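Local coordinates for protein CAS3 Metal dependent phosphohydrolase (Methanocaldococcus jannaschii, PDB 3S4L) that cleaves single-stranded DNA, in a magnesium-dependent reaction, and single-stranded RNA as the HD nuclease of a CRISPR antiviral defence system, at residues L86-Y98 and V145-F159. Residues are numbered along the deposited sequence; the frame is centred on the assembly and turned at random.
Sequences LMGFRHELVSAYY and VLDKLKKFDGMIEDF. With CA (calcium ion), chain C.
Val94 divides its two methyls between neighbours in segment 145-159. With CG1 anti to the backbone N (chi1 170°), that methyl meets Met155 SD tip to tip at 4.0 Å, while CG2 wedges into the notch between Leu149 and Phe152, 3.9 Å from Leu149 CD2. Phe89 brings the CE1 corner of its ring obliquely against Phe152 CD1, at 3.7 Å, and Leu149 CD2 touches the same corner. Farther along the helix, Phe159 CZ stands over the centre of one Tyr98 face, the two ring planes inclined at 54°; Met155 and Tyr98 run antiparallel alongside each other, Met155 CG 3.5 Å from Tyr98 OH, and the sulfur adds an oblique Met-aromatic contact. At the other end, Leu93 CD2 fits against Lys148 CB and Leu149 CG, and Arg90 CG presses on Lys148 CG at 3.4 Å. The backbone is pinned here by Arg90 N donating to Lys148 O (3.1 Å, N-H...O angle 150°) in the carbonyl plane. Water 1 donates to Met87 O and Asp147 O and accepts from Lys151 N. The contact thus packs the start of helix 91-107 against segment 145-159; there His91 turns away, its NE2 binding calcium at 2.3 Å beside Asp67, His123 and His124, the metal site characteristic of the HD fold.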
loop_
_atom_site.group_PDB
_atom_site.type_symbol
_atom_site.label_atom_id
_atom_site.label_comp_id
_atom_site.label_asym_id
_atom_site.label_seq_id
_atom_site.Cartn_x
_atom_site.Cartn_y
_atom_site.Cartn_z
ATOM N N LEU A 86 5.776 -13.947 -12.481
ATOM C CA LEU A 86 5.051 -12.686 -12.286
ATOM C C LEU A 86 4.839 -11.871 -13.566
ATOM O O LEU A 86 3.887 -11.094 -13.645
ATOM C CB LEU A 86 5.730 -11.819 -11.229
ATOM C CG LEU A 86 5.552 -12.263 -9.781
ATOM C CD1 LEU A 86 6.238 -11.273 -8.837
ATOM C CD2 LEU A 86 4.071 -12.371 -9.459
ATOM N N MET A 87 5.724 -12.045 -14.551
ATOM C CA MET A 87 5.614 -11.348 -15.842
ATOM C C MET A 87 5.474 -9.834 -15.665
ATOM O O MET A 87 4.560 -9.206 -16.226
ATOM C CB MET A 87 4.446 -11.899 -16.674
ATOM C CG MET A 87 4.364 -13.422 -16.669
ATOM S SD MET A 87 4.596 -14.202 -18.276
ATOM C CE MET A 87 2.923 -14.728 -18.646
ATOM N N GLY A 88 6.380 -9.258 -14.878
ATOM C CA GLY A 88 6.369 -7.830 -14.646
ATOM C C GLY A 88 5.292 -7.364 -13.681
ATOM O O GLY A 88 5.264 -6.183 -13.303
ATOM N N PHE A 89 4.395 -8.263 -13.278
ATOM C CA PHE A 89 3.354 -7.834 -12.357
ATOM C C PHE A 89 3.952 -7.220 -11.084
ATOM O O PHE A 89 4.913 -7.750 -10.513
ATOM C CB PHE A 89 2.395 -8.950 -11.972
ATOM C CG PHE A 89 1.375 -8.516 -10.948
ATOM C CD1 PHE A 89 0.306 -7.686 -11.308
ATOM C CD2 PHE A 89 1.495 -8.907 -9.619
ATOM C CE1 PHE A 89 -0.644 -7.257 -10.348
ATOM C CE2 PHE A 89 0.546 -8.504 -8.657
ATOM C CZ PHE A 89 -0.522 -7.674 -9.015
ATOM N N ARG A 90 3.389 -6.094 -10.652
ATOM C CA ARG A 90 3.879 -5.399 -9.451
ATOM C C ARG A 90 2.751 -5.197 -8.435
ATOM O O ARG A 90 1.866 -4.361 -8.616
ATOM C CB ARG A 90 4.519 -4.069 -9.835
ATOM C CG ARG A 90 5.552 -4.215 -10.930
ATOM C CD ARG A 90 6.967 -4.346 -10.409
ATOM N NE ARG A 90 7.076 -5.119 -9.177
ATOM C CZ ARG A 90 7.796 -4.737 -8.127
ATOM N NH1 ARG A 90 8.455 -3.584 -8.165
ATOM N NH2 ARG A 90 7.858 -5.499 -7.037
ATOM N N HIS A 91 2.781 -6.002 -7.377
ATOM C CA HIS A 91 1.722 -6.013 -6.375
ATOM C C HIS A 91 1.460 -4.640 -5.751
ATOM O O HIS A 91 0.315 -4.313 -5.412
ATOM C CB HIS A 91 2.065 -7.005 -5.270
ATOM C CG HIS A 91 3.285 -6.629 -4.488
ATOM N ND1 HIS A 91 4.562 -6.825 -4.949
ATOM C CD2 HIS A 91 3.406 -6.075 -3.257
ATOM C CE1 HIS A 91 5.431 -6.398 -4.046
ATOM N NE2 HIS A 91 4.752 -5.939 -3.020
ATOM N N GLU A 92 2.506 -3.829 -5.608
ATOM C CA GLU A 92 2.360 -2.560 -4.885
ATOM C C GLU A 92 1.413 -1.569 -5.559
ATOM O O GLU A 92 0.832 -0.707 -4.890
ATOM C CB GLU A 92 3.718 -1.896 -4.591
ATOM C CG GLU A 92 4.546 -1.546 -5.806
ATOM C CD GLU A 92 5.570 -2.633 -6.141
ATOM O OE1 GLU A 92 5.194 -3.825 -6.190
ATOM O OE2 GLU A 92 6.755 -2.292 -6.345
ATOM N N LEU A 93 1.263 -1.676 -6.879
ATOM C CA LEU A 93 0.351 -0.780 -7.610
ATOM C C LEU A 93 -1.088 -1.110 -7.235
ATOM O O LEU A 93 -1.924 -0.223 -7.068
ATOM C CB LEU A 93 0.543 -0.894 -9.124
ATOM C CG LEU A 93 1.639 -0.065 -9.811
ATOM C CD1 LEU A 93 3.001 -0.239 -9.187
ATOM C CD2 LEU A 93 1.684 -0.421 -11.302
ATOM N N VAL A 94 -1.364 -2.403 -7.102
ATOM C CA VAL A 94 -2.666 -2.868 -6.652
ATOM C C VAL A 94 -2.887 -2.549 -5.177
ATOM O O VAL A 94 -3.999 -2.210 -4.788
ATOM C CB VAL A 94 -2.829 -4.375 -6.860
ATOM C CG1 VAL A 94 -4.101 -4.871 -6.161
ATOM C CG2 VAL A 94 -2.827 -4.682 -8.347
ATOM N N SER A 95 -1.834 -2.653 -4.366
ATOM C CA SER A 95 -1.902 -2.197 -2.965
ATOM C C SER A 95 -2.258 -0.701 -2.866
ATOM O O SER A 95 -3.138 -0.310 -2.084
ATOM C CB SER A 95 -0.577 -2.447 -2.224
ATOM O OG SER A 95 -0.219 -3.820 -2.151
ATOM N N ALA A 96 -1.567 0.122 -3.657
ATOM C CA ALA A 96 -1.785 1.570 -3.651
ATOM C C ALA A 96 -3.242 1.921 -3.911
ATOM O O ALA A 96 -3.794 2.843 -3.296
ATOM C CB ALA A 96 -0.877 2.268 -4.669
ATOM N N TYR A 97 -3.859 1.186 -4.829
ATOM C CA TYR A 97 -5.264 1.405 -5.179
ATOM C C TYR A 97 -6.169 1.173 -3.988
ATOM O O TYR A 97 -6.952 2.046 -3.642
ATOM C CB TYR A 97 -5.687 0.511 -6.347
ATOM C CG TYR A 97 -7.182 0.534 -6.665
ATOM C CD1 TYR A 97 -7.710 1.455 -7.569
ATOM C CD2 TYR A 97 -8.051 -0.400 -6.106
ATOM C CE1 TYR A 97 -9.079 1.460 -7.896
ATOM C CE2 TYR A 97 -9.417 -0.393 -6.410
ATOM C CZ TYR A 97 -9.922 0.540 -7.306
ATOM O OH TYR A 97 -11.267 0.542 -7.609
ATOM N N TYR A 98 -6.061 0.013 -3.341
ATOM C CA TYR A 98 -6.929 -0.252 -2.193
ATOM C C TYR A 98 -6.595 0.643 -0.991
ATOM O O TYR A 98 -7.479 1.042 -0.220
ATOM C CB TYR A 98 -6.897 -1.724 -1.792
ATOM C CG TYR A 98 -7.649 -2.584 -2.752
ATOM C CD1 TYR A 98 -9.040 -2.574 -2.771
ATOM C CD2 TYR A 98 -6.973 -3.397 -3.661
ATOM C CE1 TYR A 98 -9.747 -3.355 -3.682
ATOM C CE2 TYR A 98 -7.668 -4.200 -4.560
ATOM C CZ TYR A 98 -9.046 -4.166 -4.565
ATOM O OH TYR A 98 -9.717 -4.950 -5.448
ATOM N N VAL A 145 2.978 1.721 -16.115
ATOM C CA VAL A 145 1.804 1.216 -15.391
ATOM C C VAL A 145 1.171 0.054 -16.160
ATOM O O VAL A 145 0.925 -1.002 -15.586
ATOM C CB VAL A 145 0.736 2.291 -15.131
ATOM C CG1 VAL A 145 -0.549 1.633 -14.601
ATOM C CG2 VAL A 145 1.261 3.348 -14.143
ATOM N N LEU A 146 0.940 0.239 -17.459
ATOM C CA LEU A 146 0.352 -0.822 -18.269
ATOM C C LEU A 146 1.222 -2.077 -18.287
ATOM O O LEU A 146 0.715 -3.196 -18.321
ATOM C CB LEU A 146 0.086 -0.359 -19.718
ATOM C CG LEU A 146 -0.956 0.734 -19.979
ATOM C CD1 LEU A 146 -0.959 1.047 -21.455
ATOM C CD2 LEU A 146 -2.343 0.308 -19.531
ATOM N N ASP A 147 2.532 -1.895 -18.306
ATOM C CA ASP A 147 3.442 -3.029 -18.203
ATOM C C ASP A 147 3.248 -3.782 -16.867
ATOM O O ASP A 147 3.213 -5.017 -16.820
ATOM C CB ASP A 147 4.901 -2.535 -18.300
ATOM C CG ASP A 147 5.296 -2.119 -19.718
ATOM O OD1 ASP A 147 4.563 -2.473 -20.669
ATOM O OD2 ASP A 147 6.351 -1.455 -19.883
ATOM N N LYS A 148 3.120 -3.030 -15.782
ATOM C CA LYS A 148 3.182 -3.639 -14.459
ATOM C C LYS A 148 1.841 -4.214 -14.028
ATOM O O LYS A 148 1.742 -4.927 -13.030
ATOM C CB LYS A 148 3.723 -2.647 -13.427
ATOM C CG LYS A 148 5.182 -2.228 -13.643
ATOM C CD LYS A 148 5.512 -1.028 -12.722
ATOM C CE LYS A 148 7.013 -0.767 -12.596
ATOM N NZ LYS A 148 7.298 0.022 -11.348
ATOM N N LEU A 149 0.809 -3.909 -14.802
ATOM C CA LEU A 149 -0.526 -4.409 -14.504
ATOM C C LEU A 149 -1.024 -5.354 -15.593
ATOM O O LEU A 149 -2.109 -5.931 -15.484
ATOM C CB LEU A 149 -1.494 -3.242 -14.286
ATOM C CG LEU A 149 -1.189 -2.594 -12.945
ATOM C CD1 LEU A 149 -2.043 -1.365 -12.678
ATOM C CD2 LEU A 149 -1.395 -3.666 -11.862
ATOM N N LYS A 150 -0.217 -5.523 -16.634
ATOM C CA LYS A 150 -0.618 -6.350 -17.773
ATOM C C LYS A 150 -1.228 -7.678 -17.323
ATOM O O LYS A 150 -2.333 -8.037 -17.742
ATOM C CB LYS A 150 0.573 -6.616 -18.699
ATOM C CG LYS A 150 0.179 -7.242 -20.046
ATOM C CD LYS A 150 1.377 -7.341 -20.986
ATOM C CE LYS A 150 0.939 -7.691 -22.405
ATOM N NZ LYS A 150 0.313 -9.043 -22.472
ATOM N N LYS A 151 -0.513 -8.397 -16.457
ATOM C CA LYS A 151 -0.961 -9.727 -16.023
ATOM C C LYS A 151 -1.886 -9.727 -14.796
ATOM O O LYS A 151 -2.153 -10.783 -14.223
ATOM C CB LYS A 151 0.233 -10.664 -15.793
ATOM C CG LYS A 151 0.878 -11.152 -17.072
ATOM C CD LYS A 151 -0.191 -11.508 -18.093
ATOM C CE LYS A 151 0.346 -12.359 -19.236
ATOM N NZ LYS A 151 -0.779 -12.978 -20.004
ATOM N N PHE A 152 -2.386 -8.563 -14.391
ATOM C CA PHE A 152 -3.339 -8.545 -13.282
ATOM C C PHE A 152 -4.645 -9.217 -13.710
ATOM O O PHE A 152 -5.235 -8.854 -14.729
ATOM C CB PHE A 152 -3.607 -7.125 -12.776
ATOM C CG PHE A 152 -4.621 -7.058 -11.649
ATOM C CD1 PHE A 152 -4.299 -7.525 -10.374
ATOM C CD2 PHE A 152 -5.888 -6.514 -11.858
ATOM C CE1 PHE A 152 -5.227 -7.464 -9.331
ATOM C CE2 PHE A 152 -6.818 -6.441 -10.820
ATOM C CZ PHE A 152 -6.490 -6.923 -9.552
ATOM N N ASP A 153 -5.090 -10.199 -12.931
ATOM C CA ASP A 153 -6.307 -10.940 -13.256
ATOM C C ASP A 153 -7.210 -11.094 -12.036
ATOM O O ASP A 153 -7.781 -12.165 -11.805
ATOM C CB ASP A 153 -5.953 -12.318 -13.807
ATOM C CG ASP A 153 -5.129 -13.151 -12.828
ATOM O OD1 ASP A 153 -4.482 -12.579 -11.912
ATOM O OD2 ASP A 153 -5.131 -14.386 -12.989
ATOM N N GLY A 154 -7.324 -10.021 -11.252
ATOM C CA GLY A 154 -8.258 -9.974 -10.139
ATOM C C GLY A 154 -7.714 -10.479 -8.808
ATOM O O GLY A 154 -6.693 -11.163 -8.744
ATOM N N MET A 155 -8.416 -10.137 -7.737
ATOM C CA MET A 155 -8.082 -10.621 -6.409
ATOM C C MET A 155 -8.587 -12.048 -6.220
ATOM O O MET A 155 -9.431 -12.519 -6.988
ATOM C CB MET A 155 -8.675 -9.681 -5.348
ATOM C CG MET A 155 -8.358 -8.214 -5.613
ATOM S SD MET A 155 -6.587 -7.950 -5.899
ATOM C CE MET A 155 -6.000 -7.855 -4.186
ATOM N N ILE A 156 -8.059 -12.730 -5.205
ATOM C CA ILE A 156 -8.538 -14.062 -4.851
ATOM C C ILE A 156 -10.021 -14.006 -4.444
ATOM O O ILE A 156 -10.569 -12.931 -4.230
ATOM C CB ILE A 156 -7.669 -14.721 -3.733
ATOM C CG1 ILE A 156 -7.415 -13.749 -2.582
ATOM C CG2 ILE A 156 -6.331 -15.172 -4.276
ATOM C CD1 ILE A 156 -8.516 -13.717 -1.556
ATOM N N GLU A 157 -10.667 -15.165 -4.359
ATOM C CA GLU A 157 -12.081 -15.251 -4.009
ATOM C C GLU A 157 -12.360 -14.753 -2.587
ATOM O O GLU A 157 -13.337 -14.036 -2.349
ATOM C CB GLU A 157 -12.558 -16.703 -4.155
ATOM C CG GLU A 157 -14.038 -16.903 -3.906
ATOM C CD GLU A 157 -14.384 -18.343 -3.567
ATOM O OE1 GLU A 157 -14.297 -19.214 -4.467
ATOM O OE2 GLU A 157 -14.741 -18.602 -2.394
ATOM N N ASP A 158 -11.499 -15.137 -1.648
ATOM C CA ASP A 158 -11.668 -14.770 -0.245
ATOM C C ASP A 158 -11.499 -13.267 0.014
ATOM O O ASP A 158 -11.660 -12.817 1.144
ATOM C CB ASP A 158 -10.661 -15.525 0.647
ATOM C CG ASP A 158 -10.830 -17.042 0.600
ATOM O OD1 ASP A 158 -11.859 -17.536 0.080
ATOM O OD2 ASP A 158 -9.926 -17.749 1.104
ATOM N N PHE A 159 -11.192 -12.494 -1.024
ATOM C CA PHE A 159 -10.651 -11.140 -0.844
ATOM C C PHE A 159 -11.383 -10.232 0.145
ATOM O O PHE A 159 -10.769 -9.702 1.076
ATOM C CB PHE A 159 -10.521 -10.405 -2.177
ATOM C CG PHE A 159 -9.954 -9.027 -2.035
ATOM C CD1 PHE A 159 -8.670 -8.848 -1.524
ATOM C CD2 PHE A 159 -10.706 -7.906 -2.387
ATOM C CE1 PHE A 159 -8.132 -7.570 -1.378
ATOM C CE2 PHE A 159 -10.180 -6.616 -2.245
ATOM C CZ PHE A 159 -8.885 -6.447 -1.743
HETATM CA CA CA C . 5.785 -5.580 -0.989
HETATM O O HOH W 1 2.132 -7.574 -15.606
HETATM O O HOH W 2 6.793 -8.155 -0.421
HETATM O O HOH W 3 6.401 -5.722 1.242
#